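Local atomic coordinates of tumor necrosis factor receptor superfamily member 16 (Rattus norvegicus, PDB entry 4F42), a protein that serves as a low-affinity neurotrophin receptor, its intracellular death domain probably relaying the signal through protein-protein contacts. Residues N3-S6 with K12-E15; D23-L28 with C47-L52; G30-Q35 with A54-Q59; A66-L71 with D78-L83. All coordinates share one frame; numbering follows the deposited sequence.

Contact 1: N3-S6 with K12-E15. With MNB (5-mercapto-2-nitro-benzoic acid), chain C; MNB (5-mercapto-2-nitro-benzoic acid), chain B.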
loop_
_atom_site.group_PDB
_atom_site.type_symbol
_atom_site.label_atom_id
_atom_site.label_comp_id
_atom_site.label_asym_id
_atom_site.label_seq_id
_atom_site.Cartn_x
_atom_site.Cartn_y
_atom_site.Cartn_z
ATOM N N ASN A 3 -9.113 7.694 8.873
ATOM C CA ASN A 3 -8.059 7.008 9.601
ATOM C C ASN A 3 -6.764 6.910 8.799
ATOM O O ASN A 3 -6.772 6.465 7.652
ATOM C CB ASN A 3 -8.518 5.633 10.148
ATOM C CG ASN A 3 -9.470 4.874 9.202
ATOM O OD1 ASN A 3 -10.035 5.431 8.253
ATOM N ND2 ASN A 3 -9.661 3.585 9.486
ATOM N N LEU A 4 -5.668 7.368 9.407
ATOM C CA LEU A 4 -4.334 7.206 8.843
ATOM C C LEU A 4 -4.031 5.727 8.703
ATOM O O LEU A 4 -4.339 4.940 9.601
ATOM C CB LEU A 4 -3.268 7.851 9.736
ATOM C CG LEU A 4 -3.135 9.371 9.869
ATOM C CD1 LEU A 4 -2.079 9.703 10.918
ATOM C CD2 LEU A 4 -2.799 10.057 8.542
ATOM N N TYR A 5 -3.433 5.348 7.580
ATOM C CA TYR A 5 -2.986 3.976 7.393
ATOM C C TYR A 5 -2.058 3.532 8.538
ATOM O O TYR A 5 -2.249 2.466 9.113
ATOM C CB TYR A 5 -2.301 3.782 6.031
ATOM C CG TYR A 5 -1.774 2.374 5.879
ATOM C CD1 TYR A 5 -2.610 1.341 5.449
ATOM C CD2 TYR A 5 -0.457 2.058 6.222
ATOM C CE1 TYR A 5 -2.145 0.039 5.344
ATOM C CE2 TYR A 5 0.016 0.754 6.123
ATOM C CZ TYR A 5 -0.829 -0.247 5.682
ATOM O OH TYR A 5 -0.362 -1.539 5.587
ATOM N N SER A 6 -1.073 4.368 8.863
ATOM C CA SER A 6 -0.057 4.059 9.873
ATOM C C SER A 6 -0.602 3.758 11.269
ATOM O O SER A 6 0.106 3.187 12.089
ATOM C CB SER A 6 0.980 5.195 9.956
ATOM O OG SER A 6 0.424 6.390 10.492
ATOM N N LYS A 12 -4.053 -5.782 11.055
ATOM C CA LYS A 12 -4.696 -5.309 9.826
ATOM C C LYS A 12 -3.666 -5.006 8.743
ATOM O O LYS A 12 -3.834 -5.398 7.591
ATOM C CB LYS A 12 -5.558 -4.070 10.096
ATOM C CG LYS A 12 -6.936 -4.352 10.729
ATOM C CD LYS A 12 -7.650 -3.029 11.105
ATOM C CE LYS A 12 -8.907 -3.206 11.989
ATOM N NZ LYS A 12 -9.712 -1.934 12.093
ATOM N N ARG A 13 -2.590 -4.321 9.117
ATOM C CA ARG A 13 -1.543 -3.970 8.160
ATOM C C ARG A 13 -0.863 -5.183 7.523
ATOM O O ARG A 13 -0.524 -5.151 6.338
ATOM C CB ARG A 13 -0.534 -3.002 8.771
ATOM C CG ARG A 13 -1.118 -1.608 8.954
ATOM C CD ARG A 13 -0.080 -0.580 9.320
ATOM N NE ARG A 13 0.353 -0.708 10.706
ATOM C CZ ARG A 13 1.480 -1.297 11.093
ATOM N NH1 ARG A 13 2.309 -1.821 10.194
ATOM N NH2 ARG A 13 1.776 -1.361 12.388
ATOM N N GLU A 14 -0.699 -6.258 8.286
ATOM C CA GLU A 14 -0.159 -7.494 7.719
ATOM C C GLU A 14 -1.126 -8.216 6.749
ATOM O O GLU A 14 -0.679 -8.944 5.864
ATOM C CB GLU A 14 0.407 -8.418 8.811
ATOM C CG GLU A 14 1.718 -7.865 9.432
ATOM C CD GLU A 14 2.434 -8.837 10.384
ATOM O OE1 GLU A 14 3.690 -8.836 10.408
ATOM O OE2 GLU A 14 1.746 -9.592 11.116
ATOM N N GLU A 15 -2.435 -7.997 6.896
ATOM C CA GLU A 15 -3.405 -8.474 5.901
ATOM C C GLU A 15 -3.243 -7.684 4.594
ATOM O O GLU A 15 -3.115 -8.262 3.515
ATOM C CB GLU A 15 -4.847 -8.358 6.414
ATOM C CG GLU A 15 -5.241 -9.340 7.529
ATOM C CD GLU A 15 -6.496 -8.883 8.307
ATOM O OE1 GLU A 15 -7.377 -8.200 7.704
ATOM O OE2 GLU A 15 -6.596 -9.205 9.522
HETATM C C6 MNB C . -12.127 -1.645 6.557
HETATM C C1 MNB C . -10.942 -1.862 7.257
HETATM C C2 MNB C . -9.679 -2.129 6.489
HETATM C C3 MNB C . -9.735 -2.138 5.097
HETATM C C4 MNB C . -10.942 -1.916 4.451
HETATM C C5 MNB C . -12.114 -1.674 5.163
HETATM S S5 MNB C . -13.540 -1.407 4.287
HETATM C C10 MNB C . -10.981 -1.838 8.757
HETATM O O12 MNB C . -11.270 -2.899 9.341
HETATM O O11 MNB C . -10.735 -0.784 9.387
HETATM N N7 MNB C . -8.432 -2.352 7.104
HETATM O O9 MNB C . -7.493 -2.788 6.457
HETATM O O8 MNB C . -8.250 -2.094 8.283
HETATM C C6 MNB B . 6.619 -10.396 3.742
HETATM C C1 MNB B . 5.242 -10.555 3.852
HETATM C C2 MNB B . 4.496 -9.860 4.957
HETATM C C3 MNB B . 5.239 -9.071 5.839
HETATM C C4 MNB B . 6.619 -8.948 5.682
HETATM C C5 MNB B . 7.302 -9.597 4.650
HETATM S S5 MNB B . 8.990 -9.431 4.513
HETATM C C10 MNB B . 4.581 -11.430 2.832
HETATM O O12 MNB B . 4.009 -12.474 3.205
HETATM O O11 MNB B . 4.640 -11.095 1.628
HETATM N N7 MNB B . 3.091 -9.970 5.146
HETATM O O9 MNB B . 2.565 -9.706 6.230
HETATM O O8 MNB B . 2.371 -10.334 4.233
#
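The 3-10 turn carrying Tyr-5 lies over the flank of helix 10-19, the CA atoms of Tyr-5 and Arg-13 approaching to 8.1 Å. Tyr-5 has CG anti to its own backbone nitrogen (chi1 177°), which carries the ring out toward helix 10-19, where its CE2-CZ-OH end crosses the aliphatic part of Arg-13. There CD of Arg-13 touches CE2 of Tyr-5 at 3.5 Å, and CG of Arg-13 sits 3.5 Å from the hydroxyl OH of Tyr-5. Ring and guanidinium planes are 70° apart, so the two groups do not stack; instead the arginine bends at chi3 and gives NE to the carbonyl of Leu-8. The contact buries the Tyr-5 OH without a hydrogen-bonding partner. With an alanine at Tyr-5, the methylenes of Arg-13 would probably lose their cover and a gap would open beside Leu-53, Trp-56 and Leu-67, which the ring also touches. One residue earlier on the helix, the extended Lys-12 reaches the carboxylate of one bound 5-mercapto-2-nitro-benzoic acid; its NZ donates a hydrogen bond to O11 at 3.1 Å and a weak one to O12. The segment leading into the first helix thus packs against the helical bundle of a death domain, beside a ligand pocket.

Contact 2: D23-L28 with C47-L52. With MNB (5-mercapto-2-nitro-benzoic acid), chain B.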
loop_
_atom_site.group_PDB
_atom_site.type_symbol
_atom_site.label_atom_id
_atom_site.label_comp_id
_atom_site.label_asym_id
_atom_site.label_seq_id
_atom_site.Cartn_x
_atom_site.Cartn_y
_atom_site.Cartn_z
ATOM N N ASP A 23 3.920 -8.580 -7.442
ATOM C CA ASP A 23 4.211 -7.253 -7.981
ATOM C C ASP A 23 3.125 -6.209 -7.710
ATOM O O ASP A 23 3.258 -5.056 -8.124
ATOM C CB ASP A 23 4.498 -7.332 -9.482
ATOM C CG ASP A 23 5.672 -8.249 -9.806
ATOM O OD1 ASP A 23 6.815 -7.958 -9.370
ATOM O OD2 ASP A 23 5.436 -9.265 -10.507
ATOM N N THR A 24 2.068 -6.595 -7.006
ATOM C CA THR A 24 0.953 -5.682 -6.754
ATOM C C THR A 24 1.399 -4.386 -6.056
ATOM O O THR A 24 0.902 -3.299 -6.375
ATOM C CB THR A 24 -0.184 -6.376 -5.978
ATOM O OG1 THR A 24 -0.431 -7.668 -6.551
ATOM C CG2 THR A 24 -1.456 -5.563 -6.063
ATOM N N TRP A 25 2.359 -4.496 -5.134
ATOM C CA TRP A 25 2.881 -3.323 -4.426
ATOM C C TRP A 25 3.538 -2.328 -5.387
ATOM O O TRP A 25 3.421 -1.111 -5.205
ATOM C CB TRP A 25 3.844 -3.728 -3.303
ATOM C CG TRP A 25 5.160 -4.271 -3.769
ATOM C CD1 TRP A 25 5.425 -5.550 -4.158
ATOM C CD2 TRP A 25 6.394 -3.548 -3.900
ATOM N NE1 TRP A 25 6.741 -5.672 -4.519
ATOM C CE2 TRP A 25 7.362 -4.459 -4.366
ATOM C CE3 TRP A 25 6.775 -2.219 -3.660
ATOM C CZ2 TRP A 25 8.687 -4.088 -4.603
ATOM C CZ3 TRP A 25 8.090 -1.850 -3.901
ATOM C CH2 TRP A 25 9.029 -2.780 -4.369
ATOM N N ARG A 26 4.215 -2.850 -6.408
ATOM C CA ARG A 26 4.794 -2.008 -7.465
ATOM C C ARG A 26 3.712 -1.246 -8.244
ATOM O O ARG A 26 3.835 -0.046 -8.472
ATOM C CB ARG A 26 5.671 -2.838 -8.411
ATOM C CG ARG A 26 6.779 -3.634 -7.700
ATOM C CD ARG A 26 7.700 -4.350 -8.683
ATOM N NE ARG A 26 8.309 -3.378 -9.591
ATOM C CZ ARG A 26 9.542 -2.884 -9.464
ATOM N NH1 ARG A 26 10.339 -3.290 -8.477
ATOM N NH2 ARG A 26 9.980 -1.990 -10.338
ATOM N N HIS A 27 2.647 -1.941 -8.627
ATOM C CA HIS A 27 1.540 -1.323 -9.360
ATOM C C HIS A 27 0.907 -0.222 -8.511
ATOM O O HIS A 27 0.666 0.888 -8.991
ATOM C CB HIS A 27 0.494 -2.376 -9.773
ATOM C CG HIS A 27 1.088 -3.618 -10.376
ATOM N ND1 HIS A 27 0.536 -4.869 -10.200
ATOM C CD2 HIS A 27 2.198 -3.801 -11.133
ATOM C CE1 HIS A 27 1.271 -5.765 -10.838
ATOM N NE2 HIS A 27 2.284 -5.141 -11.413
ATOM N N LEU A 28 0.677 -0.537 -7.237
ATOM C CA LEU A 28 0.112 0.414 -6.279
ATOM C C LEU A 28 1.012 1.625 -6.068
ATOM O O LEU A 28 0.542 2.765 -6.082
ATOM C CB LEU A 28 -0.172 -0.279 -4.946
ATOM C CG LEU A 28 -0.583 0.572 -3.753
ATOM C CD1 LEU A 28 -1.941 1.202 -4.000
ATOM C CD2 LEU A 28 -0.619 -0.297 -2.516
ATOM N N CYS A 47 11.246 -6.306 3.573
ATOM C CA CYS A 47 9.826 -6.227 3.236
ATOM C C CYS A 47 9.543 -4.982 2.409
ATOM O O CYS A 47 9.277 -3.915 2.961
ATOM C CB CYS A 47 8.986 -6.230 4.505
ATOM S SG CYS A 47 9.468 -7.532 5.671
ATOM N N PRO A 48 9.610 -5.110 1.073
ATOM C CA PRO A 48 9.420 -3.951 0.202
ATOM C C PRO A 48 8.045 -3.295 0.361
ATOM O O PRO A 48 7.967 -2.066 0.408
ATOM C CB PRO A 48 9.611 -4.526 -1.201
ATOM C CG PRO A 48 10.428 -5.760 -0.998
ATOM C CD PRO A 48 9.958 -6.320 0.306
ATOM N N VAL A 49 6.987 -4.097 0.465
ATOM C CA VAL A 49 5.637 -3.561 0.666
ATOM C C VAL A 49 5.560 -2.744 1.958
ATOM O O VAL A 49 5.144 -1.589 1.946
ATOM C CB VAL A 49 4.542 -4.669 0.709
ATOM C CG1 VAL A 49 3.190 -4.055 0.432
ATOM C CG2 VAL A 49 4.830 -5.788 -0.304
ATOM N N ARG A 50 5.972 -3.350 3.069
ATOM C CA ARG A 50 5.969 -2.675 4.363
ATOM C C ARG A 50 6.799 -1.384 4.348
ATOM O O ARG A 50 6.373 -0.357 4.884
ATOM C CB ARG A 50 6.477 -3.616 5.451
ATOM C CG ARG A 50 6.585 -2.978 6.825
ATOM C CD ARG A 50 6.968 -4.017 7.849
ATOM N NE ARG A 50 5.962 -5.073 7.958
ATOM C CZ ARG A 50 6.079 -6.158 8.724
ATOM N NH1 ARG A 50 7.174 -6.355 9.463
ATOM N NH2 ARG A 50 5.090 -7.052 8.751
ATOM N N ALA A 51 7.979 -1.455 3.734
ATOM C CA ALA A 51 8.860 -0.292 3.580
ATOM C C ALA A 51 8.198 0.836 2.775
ATOM O O ALA A 51 8.308 2.001 3.142
ATOM C CB ALA A 51 10.194 -0.710 2.941
ATOM N N LEU A 52 7.499 0.474 1.702
ATOM C CA LEU A 52 6.816 1.436 0.845
ATOM C C LEU A 52 5.726 2.158 1.607
ATOM O O LEU A 52 5.669 3.382 1.609
ATOM C CB LEU A 52 6.202 0.748 -0.375
ATOM C CG LEU A 52 5.284 1.651 -1.209
ATOM C CD1 LEU A 52 6.071 2.355 -2.291
ATOM C CD2 LEU A 52 4.148 0.840 -1.810
HETATM C C6 MNB B . 6.619 -10.396 3.742
HETATM C C1 MNB B . 5.242 -10.555 3.852
HETATM C C2 MNB B . 4.496 -9.860 4.957
HETATM C C3 MNB B . 5.239 -9.071 5.839
HETATM C C4 MNB B . 6.619 -8.948 5.682
HETATM C C5 MNB B . 7.302 -9.597 4.650
HETATM S S5 MNB B . 8.990 -9.431 4.513
HETATM C C10 MNB B . 4.581 -11.430 2.832
HETATM O O12 MNB B . 4.009 -12.474 3.205
HETATM O O11 MNB B . 4.640 -11.095 1.628
HETATM N N7 MNB B . 3.091 -9.970 5.146
HETATM O O9 MNB B . 2.565 -9.706 6.230
HETATM O O8 MNB B . 2.371 -10.334 4.233
#
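Pro-48 lies against one face of the Trp-25 indole, its CB 3.8 Å from the centroid of the six-membered ring and 20° off the normal, a CH-pi contact. Val-49 meets the root of the same side chain, with CG2 3.8 Å from CB of Trp-25, while Leu-52 brings CD2 to the ring edge, 4.4 Å from CE3 of Trp-25. The indole leaves its helix with CG between the backbone nitrogen and carbonyl carbon (chi1 71°), and CG of Arg-26 covers the face opposite Pro-48, so the ring is clamped from both sides. Behind this layer, the segments of helices 24-32 and 48-56 run nearly parallel, at 24° and 10.1 Å between axes. Arg-26 is tied to Asp-40, and Ile-39 of helix 36-41 also touches Trp-25. On the far flank of helix 48-56, the C3-C4 edge of a bound 5-mercapto-2-nitro-benzoic acid stands over one face of the Arg-50 guanidinium, which pairs with Glu-17. Built on side-chain carbons, the joint depends on shape and burial, with charge kept to its margins.

Contact 3: G30-Q35 with A54-Q59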
loop_
_atom_site.group_PDB
_atom_site.type_symbol
_atom_site.label_atom_id
_atom_site.label_comp_id
_atom_site.label_asym_id
_atom_site.label_seq_id
_atom_site.Cartn_x
_atom_site.Cartn_y
_atom_site.Cartn_z
ATOM N N GLY A 30 3.158 2.885 -8.084
ATOM C CA GLY A 30 2.986 3.703 -9.284
ATOM C C GLY A 30 1.811 4.655 -9.152
ATOM O O GLY A 30 1.944 5.852 -9.404
ATOM N N GLU A 31 0.665 4.113 -8.733
ATOM C CA GLU A 31 -0.563 4.881 -8.510
ATOM C C GLU A 31 -0.416 5.933 -7.404
ATOM O O GLU A 31 -0.993 7.019 -7.487
ATOM C CB GLU A 31 -1.724 3.923 -8.207
ATOM C CG GLU A 31 -3.082 4.569 -7.944
ATOM C CD GLU A 31 -3.590 5.460 -9.079
ATOM O OE1 GLU A 31 -3.259 5.214 -10.268
ATOM O OE2 GLU A 31 -4.347 6.410 -8.774
ATOM N N LEU A 32 0.361 5.609 -6.374
ATOM C CA LEU A 32 0.608 6.544 -5.272
ATOM C C LEU A 32 1.621 7.642 -5.649
ATOM O O LEU A 32 1.866 8.576 -4.875
ATOM C CB LEU A 32 1.028 5.787 -4.011
ATOM C CG LEU A 32 0.026 4.799 -3.399
ATOM C CD1 LEU A 32 0.702 4.010 -2.299
ATOM C CD2 LEU A 32 -1.198 5.513 -2.857
ATOM N N GLY A 33 2.186 7.534 -6.849
ATOM C CA GLY A 33 3.012 8.593 -7.421
ATOM C C GLY A 33 4.520 8.398 -7.332
ATOM O O GLY A 33 5.269 9.354 -7.514
ATOM N N TYR A 34 4.958 7.169 -7.057
ATOM C CA TYR A 34 6.372 6.825 -6.979
ATOM C C TYR A 34 6.938 6.480 -8.352
ATOM O O TYR A 34 6.350 5.692 -9.083
ATOM C CB TYR A 34 6.562 5.618 -6.058
ATOM C CG TYR A 34 6.366 5.896 -4.594
ATOM C CD1 TYR A 34 7.436 6.286 -3.800
ATOM C CD2 TYR A 34 5.110 5.754 -3.994
ATOM C CE1 TYR A 34 7.273 6.541 -2.447
ATOM C CE2 TYR A 34 4.928 6.015 -2.630
ATOM C CZ TYR A 34 6.020 6.401 -1.870
ATOM O OH TYR A 34 5.882 6.666 -0.539
ATOM N N GLN A 35 8.094 7.045 -8.692
ATOM C CA GLN A 35 8.759 6.726 -9.959
ATOM C C GLN A 35 9.370 5.312 -9.926
ATOM O O GLN A 35 9.588 4.760 -8.838
ATOM C CB GLN A 35 9.813 7.782 -10.309
ATOM C CG GLN A 35 9.263 9.186 -10.563
ATOM C CD GLN A 35 8.223 9.231 -11.667
ATOM O OE1 GLN A 35 7.087 9.652 -11.446
ATOM N NE2 GLN A 35 8.603 8.789 -12.858
ATOM N N ALA A 54 5.242 2.350 4.855
ATOM C CA ALA A 54 5.793 3.112 5.980
ATOM C C ALA A 54 6.281 4.476 5.514
ATOM O O ALA A 54 6.109 5.476 6.213
ATOM C CB ALA A 54 6.932 2.352 6.629
ATOM N N SER A 55 6.904 4.498 4.338
ATOM C CA SER A 55 7.349 5.732 3.705
ATOM C C SER A 55 6.135 6.573 3.295
ATOM O O SER A 55 5.991 7.711 3.749
ATOM C CB SER A 55 8.242 5.417 2.499
ATOM O OG SER A 55 8.342 6.523 1.616
ATOM N N TRP A 56 5.270 6.002 2.451
ATOM C CA TRP A 56 4.015 6.645 2.032
ATOM C C TRP A 56 3.204 7.136 3.238
ATOM O O TRP A 56 2.782 8.293 3.286
ATOM C CB TRP A 56 3.175 5.679 1.175
ATOM C CG TRP A 56 1.818 6.210 0.809
ATOM C CD1 TRP A 56 1.538 7.183 -0.119
ATOM C CD2 TRP A 56 0.558 5.810 1.363
ATOM N NE1 TRP A 56 0.187 7.408 -0.174
ATOM C CE2 TRP A 56 -0.440 6.583 0.727
ATOM C CE3 TRP A 56 0.175 4.876 2.331
ATOM C CZ2 TRP A 56 -1.803 6.443 1.031
ATOM C CZ3 TRP A 56 -1.175 4.740 2.637
ATOM C CH2 TRP A 56 -2.148 5.515 1.989
ATOM N N GLY A 57 3.026 6.244 4.212
ATOM C CA GLY A 57 2.240 6.496 5.419
ATOM C C GLY A 57 2.710 7.652 6.277
ATOM O O GLY A 57 1.986 8.093 7.180
ATOM N N ALA A 58 3.916 8.143 5.994
ATOM C CA ALA A 58 4.481 9.287 6.717
ATOM C C ALA A 58 3.691 10.583 6.497
ATOM O O ALA A 58 3.590 11.407 7.416
ATOM C CB ALA A 58 5.952 9.488 6.357
ATOM N N GLN A 59 3.135 10.760 5.293
ATOM C CA GLN A 59 2.345 11.956 4.961
ATOM C C GLN A 59 1.029 11.984 5.731
ATOM O O GLN A 59 0.574 10.956 6.243
ATOM C CB GLN A 59 2.041 12.022 3.467
ATOM C CG GLN A 59 3.190 11.630 2.553
ATOM C CD GLN A 59 2.702 10.971 1.270
ATOM O OE1 GLN A 59 1.608 10.392 1.228
ATOM N NE2 GLN A 59 3.511 11.052 0.215
#
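Two torsions set up the meeting: Trp-56 holds CG anti to its backbone nitrogen (chi1 175°), directing the indole at helix 24-32, and Leu-32, with CG anti to the carbonyl carbon (chi1 -62°), sends both methyls onto it. CD1 of Leu-32 stands over the face of the five-membered ring of Trp-56, 3.9 Å from its centroid and 5° off the normal, a nearly vertical CH-pi contact. CD2 of Leu-32 reaches the nitrogen side of the indole, 3.6 Å from NE1 of Trp-56. The two side chains cross at about a right angle. Helix 24-32 ends here in a Schellman motif, where Gly-33 takes a positive phi that would jam a side chain against the preceding carbonyl, and the chain turns toward helix 36-41 of the death-domain bundle. Just past this turn, Tyr-34 extends its ring to the backbone of helix 48-56. Its OH shares a hydrogen bond with OG of Ser-55 at 3.3 Å, in which either may donate, and CB of Trp-56 lies near the ring plane, 3.4 Å from the Tyr-34 hydroxyl. Replacing Trp-56 by an alanine would probably strip Leu-32 of the surface its methyls rest on and open a gap reaching to Tyr-5 and Leu-67. The Tyr-34 ring also meets His-38 edge-to-face.

Contact 4: A66-L71 with D78-L83. With MNB (5-mercapto-2-nitro-benzoic acid), chain C.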
loop_
_atom_site.group_PDB
_atom_site.type_symbol
_atom_site.label_atom_id
_atom_site.label_comp_id
_atom_site.label_asym_id
_atom_site.label_seq_id
_atom_site.Cartn_x
_atom_site.Cartn_y
_atom_site.Cartn_z
ATOM N N ALA A 66 -7.587 6.653 1.117
ATOM C CA ALA A 66 -6.678 7.022 0.038
ATOM C C ALA A 66 -6.017 5.778 -0.538
ATOM O O ALA A 66 -5.835 5.659 -1.752
ATOM C CB ALA A 66 -5.625 7.993 0.531
ATOM N N LEU A 67 -5.657 4.848 0.337
ATOM C CA LEU A 67 -5.083 3.583 -0.105
ATOM C C LEU A 67 -6.113 2.770 -0.889
ATOM O O LEU A 67 -5.833 2.299 -2.000
ATOM C CB LEU A 67 -4.565 2.771 1.082
ATOM C CG LEU A 67 -4.038 1.377 0.746
ATOM C CD1 LEU A 67 -2.916 1.456 -0.280
ATOM C CD2 LEU A 67 -3.560 0.694 2.007
ATOM N N LEU A 68 -7.294 2.611 -0.295
ATOM C CA LEU A 68 -8.397 1.907 -0.934
ATOM C C LEU A 68 -8.739 2.532 -2.294
ATOM O O LEU A 68 -8.902 1.806 -3.280
ATOM C CB LEU A 68 -9.605 1.857 0.013
ATOM C CG LEU A 68 -9.832 0.620 0.907
ATOM C CD1 LEU A 68 -8.572 -0.135 1.312
ATOM C CD2 LEU A 68 -10.683 0.906 2.138
ATOM N N ALA A 69 -8.805 3.865 -2.357
ATOM C CA ALA A 69 -9.004 4.588 -3.629
ATOM C C ALA A 69 -7.944 4.228 -4.679
ATOM O O ALA A 69 -8.280 3.952 -5.835
ATOM C CB ALA A 69 -9.015 6.089 -3.405
ATOM N N ALA A 70 -6.671 4.233 -4.265
ATOM C CA ALA A 70 -5.551 3.846 -5.137
ATOM C C ALA A 70 -5.723 2.444 -5.714
ATOM O O ALA A 70 -5.400 2.209 -6.876
ATOM C CB ALA A 70 -4.223 3.959 -4.399
ATOM N N LEU A 71 -6.252 1.529 -4.907
ATOM C CA LEU A 71 -6.442 0.145 -5.324
ATOM C C LEU A 71 -7.555 -0.015 -6.349
ATOM O O LEU A 71 -7.391 -0.759 -7.314
ATOM C CB LEU A 71 -6.678 -0.769 -4.116
ATOM C CG LEU A 71 -5.475 -1.034 -3.209
ATOM C CD1 LEU A 71 -5.918 -1.626 -1.855
ATOM C CD2 LEU A 71 -4.448 -1.947 -3.891
ATOM N N ASP A 78 -10.975 -6.072 -6.046
ATOM C CA ASP A 78 -10.986 -7.375 -5.349
ATOM C C ASP A 78 -10.242 -7.339 -4.000
ATOM O O ASP A 78 -10.700 -7.938 -3.019
ATOM C CB ASP A 78 -10.449 -8.507 -6.247
ATOM C CG ASP A 78 -8.979 -8.331 -6.609
ATOM O OD1 ASP A 78 -8.638 -7.312 -7.243
ATOM O OD2 ASP A 78 -8.165 -9.216 -6.265
ATOM N N ILE A 79 -9.120 -6.616 -3.942
ATOM C CA ILE A 79 -8.396 -6.423 -2.679
ATOM C C ILE A 79 -9.206 -5.549 -1.704
ATOM O O ILE A 79 -9.256 -5.827 -0.505
ATOM C CB ILE A 79 -6.970 -5.845 -2.892
ATOM C CG1 ILE A 79 -6.144 -6.764 -3.801
ATOM C CG2 ILE A 79 -6.263 -5.632 -1.539
ATOM C CD1 ILE A 79 -4.686 -6.304 -4.028
ATOM N N VAL A 80 -9.853 -4.512 -2.232
ATOM C CA VAL A 80 -10.706 -3.639 -1.419
ATOM C C VAL A 80 -11.885 -4.442 -0.849
ATOM O O VAL A 80 -12.179 -4.352 0.345
ATOM C CB VAL A 80 -11.194 -2.387 -2.214
ATOM C CG1 VAL A 80 -12.057 -1.493 -1.351
ATOM C CG2 VAL A 80 -10.017 -1.597 -2.751
ATOM N N GLU A 81 -12.525 -5.250 -1.696
ATOM C CA GLU A 81 -13.622 -6.129 -1.272
ATOM C C GLU A 81 -13.153 -7.095 -0.179
ATOM O O GLU A 81 -13.822 -7.254 0.848
ATOM C CB GLU A 81 -14.215 -6.920 -2.460
ATOM C CG GLU A 81 -14.793 -6.095 -3.631
ATOM C CD GLU A 81 -16.034 -5.252 -3.263
ATOM O OE1 GLU A 81 -16.573 -5.422 -2.144
ATOM O OE2 GLU A 81 -16.469 -4.407 -4.099
ATOM N N SER A 82 -11.994 -7.712 -0.402
ATOM C CA SER A 82 -11.437 -8.714 0.508
ATOM C C SER A 82 -11.084 -8.159 1.890
ATOM O O SER A 82 -11.234 -8.845 2.908
ATOM C CB SER A 82 -10.207 -9.370 -0.127
ATOM O OG SER A 82 -9.628 -10.325 0.742
ATOM N N LEU A 83 -10.624 -6.915 1.914
ATOM C CA LEU A 83 -10.242 -6.258 3.153
ATOM C C LEU A 83 -11.445 -5.749 3.915
ATOM O O LEU A 83 -11.402 -5.625 5.135
ATOM C CB LEU A 83 -9.279 -5.098 2.877
ATOM C CG LEU A 83 -7.829 -5.479 2.581
ATOM C CD1 LEU A 83 -7.103 -4.298 1.979
ATOM C CD2 LEU A 83 -7.121 -5.993 3.842
HETATM C C6 MNB C . -12.127 -1.645 6.557
HETATM C C1 MNB C . -10.942 -1.862 7.257
HETATM C C2 MNB C . -9.679 -2.129 6.489
HETATM C C3 MNB C . -9.735 -2.138 5.097
HETATM C C4 MNB C . -10.942 -1.916 4.451
HETATM C C5 MNB C . -12.114 -1.674 5.163
HETATM S S5 MNB C . -13.540 -1.407 4.287
HETATM C C10 MNB C . -10.981 -1.838 8.757
HETATM O O12 MNB C . -11.270 -2.899 9.341
HETATM O O11 MNB C . -10.735 -0.784 9.387
HETATM N N7 MNB C . -8.432 -2.352 7.104
HETATM O O9 MNB C . -7.493 -2.788 6.457
HETATM O O8 MNB C . -8.250 -2.094 8.283
#
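Val-80 points at helix 64-73 and fits between Leu-68 and Leu-71, crossing both side chains at a slant. Its two methyls divide the work. CG1, anti to the valine's own backbone nitrogen (chi1 -179°), lies 3.8 Å from CG of Leu-68, while CG2 of Val-80 reaches CB of Leu-71 at 3.7 Å and also rests 3.6 Å from the carbonyl oxygen of Leu-68. Leu-71 then meets Ile-79 at about a right angle, presenting CD1 to CG2 of Ile-79 across 4.0 Å. At the other end of the contact, Leu-68 and Leu-83 barely touch each other but flank the same bound 5-mercapto-2-nitro-benzoic acid: CD2 of Leu-68 comes within 3.7 Å of the ligand's C4, and CB of Leu-83 lies at 3.7 Å from its C3. Aliphatic carbon thus lies on both sides of the ring plane at its C3-C4 edge. The torsions of Leu-68 lie away from the usual staggered values, so its shape near the ligand may be less settled than that of Leu-71. The segment axes run roughly antiparallel, 139° apart and 9.3 Å at closest approach, and the two helices follow each other in the chain. Helix 10-19 adds Val-16 and Leu-19, which touch Leu-83, and helix 24-32 packs through Leu-28 on Leu-67 and Ala-70.

Contacts 2 and 3 join the same two helices, 24-32 and 48-56, at successive levels: contact 2 is buried and its side-chain contacts are all apolar, whereas contact 3, only partly buried, adds a hydroxyl pair. They meet where CD1 of Leu-52 touches CE2 of Tyr-34 at 3.8 Å. Contacts 1 and 4 are also partly buried and share one bound ligand, approached by a lysine in the first and by leucines in the second. The other ligand lies between contacts 1 and 2, where OE1 of Glu-14 and NH2 of Arg-50 form a salt bridge. Helix 64-73 links the set, with Leu-67 touching Tyr-5, Leu-28 and Trp-56.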